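Local coordinates for trilobed Protease (Pyrococcus furiosus, PDB 2GOP), which probably hydrolyses peptide bonds as a protease, of which this chain is the beta-propeller domain with an open Velcro topology, at residues T321-E325 against T337-D341. Numbering follows the deposited sequence.
Sequences TRLRE and TDYND
In the last blade of a seven-bladed beta-propeller with open Velcro topology, segment 321-325, a loop end plus the first residue of strand 325-329, meets the turn 337-341 after outermost strand 333-335. CA distances of 5.6 Å (Glu325 to Thr337) and 7.4 Å (Leu323 to Asn340) set the register. The backbone is beta at Arg322 and Glu325, polyproline II-like at Leu323 and Arg324. Tyr339 (-53/-46) and Asn340 (-87/-14) form a type I beta turn, closed weakly by Asp341 N to Asp338 O (3.2 Å), so that their N-H groups point at the Glu325 carboxylate (chi1 and chi2 both m). OE1 of Glu325 accepts from Thr337 OG1 (2.6 Å) and Tyr339 N (3.2 Å, 145°); OE2 accepts from Asn340 N (3.2 Å, 171°) and weakly from Asn340 ND2 (3.5 Å). Thr337 OG1 also bonds Leu326 N. No N-terminal strand completes this blade's sheet; instead Asn340 OD1 takes Ala15 N and Tyr339 OH pairs with Tyr29 OH, joining it noncovalently to the first blade and the residues before it. Arg322 NH1 donates to Thr321 O (3.0 Å). Asp341 OD1, 3.3 Å from Arg322 NE, lies well out of the guanidinium plane, making that salt bridge purely electrostatic. A water accepts from Leu323 N (3.2 Å) and donates to Asp341 OD1 (3.3 Å).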
loop_
_atom_site.group_PDB
_atom_site.type_symbol
_atom_site.label_atom_id
_atom_site.label_comp_id
_atom_site.label_asym_id
_atom_site.label_seq_id
_atom_site.Cartn_x
_atom_site.Cartn_y
_atom_site.Cartn_z
ATOM N N THR A 321 24.523 3.039 11.913
ATOM C CA THR A 321 25.273 2.393 12.999
ATOM C C THR A 321 24.497 2.252 14.307
ATOM O O THR A 321 24.981 1.607 15.243
ATOM C CB THR A 321 26.565 3.167 13.304
ATOM O OG1 THR A 321 26.249 4.545 13.538
ATOM C CG2 THR A 321 27.536 3.060 12.137
ATOM N N ARG A 322 23.311 2.852 14.380
ATOM C CA ARG A 322 22.529 2.850 15.604
ATOM C C ARG A 322 21.068 2.542 15.323
ATOM O O ARG A 322 20.430 3.230 14.532
ATOM C CB ARG A 322 22.624 4.215 16.283
ATOM C CG ARG A 322 23.957 4.515 16.911
ATOM C CD ARG A 322 24.121 3.747 18.211
ATOM N NE ARG A 322 25.388 4.065 18.863
ATOM C CZ ARG A 322 26.570 3.560 18.517
ATOM N NH1 ARG A 322 26.674 2.681 17.521
ATOM N NH2 ARG A 322 27.657 3.935 19.185
ATOM N N LEU A 323 20.541 1.517 15.981
ATOM C CA LEU A 323 19.107 1.284 15.985
ATOM C C LEU A 323 18.398 2.524 16.510
ATOM O O LEU A 323 18.970 3.315 17.257
ATOM C CB LEU A 323 18.739 0.076 16.857
ATOM C CG LEU A 323 18.829 -1.311 16.224
ATOM C CD1 LEU A 323 18.574 -2.376 17.281
ATOM C CD2 LEU A 323 17.838 -1.428 15.069
ATOM N N ARG A 324 17.152 2.692 16.105
ATOM C CA ARG A 324 16.349 3.820 16.555
ATOM C C ARG A 324 16.338 3.987 18.078
ATOM O O ARG A 324 16.238 3.011 18.826
ATOM C CB ARG A 324 14.918 3.717 16.023
ATOM C CG ARG A 324 14.198 2.431 16.387
ATOM C CD ARG A 324 13.147 2.064 15.358
ATOM N NE ARG A 324 12.588 0.735 15.607
ATOM C CZ ARG A 324 13.084 -0.412 15.146
ATOM N NH1 ARG A 324 14.176 -0.447 14.396
ATOM N NH2 ARG A 324 12.471 -1.545 15.441
ATOM N N GLU A 325 16.472 5.242 18.503
ATOM C CA GLU A 325 16.295 5.663 19.893
ATOM C C GLU A 325 15.345 6.871 19.900
ATOM O O GLU A 325 15.061 7.450 18.850
ATOM C CB GLU A 325 17.634 6.063 20.509
ATOM C CG GLU A 325 18.678 4.938 20.609
ATOM C CD GLU A 325 18.416 3.942 21.736
ATOM O OE1 GLU A 325 17.546 4.195 22.599
ATOM O OE2 GLU A 325 19.097 2.893 21.756
ATOM N N THR A 337 16.677 8.257 25.087
ATOM C CA THR A 337 16.946 6.842 25.358
ATOM C C THR A 337 18.306 6.431 24.803
ATOM O O THR A 337 18.808 7.028 23.854
ATOM C CB THR A 337 15.847 5.907 24.776
ATOM O OG1 THR A 337 15.853 5.971 23.346
ATOM C CG2 THR A 337 14.471 6.287 25.287
ATOM N N ASP A 338 18.900 5.412 25.417
ATOM C CA ASP A 338 20.157 4.837 24.933
ATOM C C ASP A 338 20.201 3.339 25.233
ATOM O O ASP A 338 21.227 2.799 25.633
ATOM C CB ASP A 338 21.355 5.574 25.542
ATOM C CG ASP A 338 21.371 5.534 27.071
ATOM O OD1 ASP A 338 20.415 5.025 27.686
ATOM O OD2 ASP A 338 22.354 6.018 27.662
ATOM N N TYR A 339 19.066 2.677 25.027
ATOM C CA TYR A 339 18.896 1.275 25.412
ATOM C C TYR A 339 20.001 0.406 24.840
ATOM O O TYR A 339 20.597 -0.412 25.543
ATOM C CB TYR A 339 17.532 0.759 24.941
ATOM C CG TYR A 339 16.375 1.241 25.786
ATOM C CD1 TYR A 339 16.141 0.696 27.051
ATOM C CD2 TYR A 339 15.511 2.231 25.328
ATOM C CE1 TYR A 339 15.076 1.128 27.838
ATOM C CE2 TYR A 339 14.453 2.671 26.107
ATOM C CZ TYR A 339 14.237 2.115 27.362
ATOM O OH TYR A 339 13.184 2.544 28.134
ATOM N N ASN A 340 20.296 0.606 23.566
ATOM C CA ASN A 340 21.220 -0.273 22.857
ATOM C C ASN A 340 22.693 0.087 22.966
ATOM O O ASN A 340 23.551 -0.731 22.632
ATOM C CB ASN A 340 20.785 -0.375 21.401
ATOM C CG ASN A 340 19.481 -1.087 21.274
ATOM O OD1 ASN A 340 19.386 -2.264 21.618
ATOM N ND2 ASN A 340 18.447 -0.378 20.835
ATOM N N ASP A 341 22.989 1.295 23.438
ATOM C CA ASP A 341 24.378 1.699 23.700
ATOM C C ASP A 341 24.465 2.452 25.033
ATOM O O ASP A 341 24.832 3.628 25.081
ATOM C CB ASP A 341 24.902 2.539 22.534
ATOM C CG ASP A 341 24.744 1.832 21.196
ATOM O OD1 ASP A 341 23.631 1.894 20.626
ATOM O OD2 ASP A 341 25.721 1.210 20.720
HETATM O O HOH W 1 22.161 0.084 18.305
#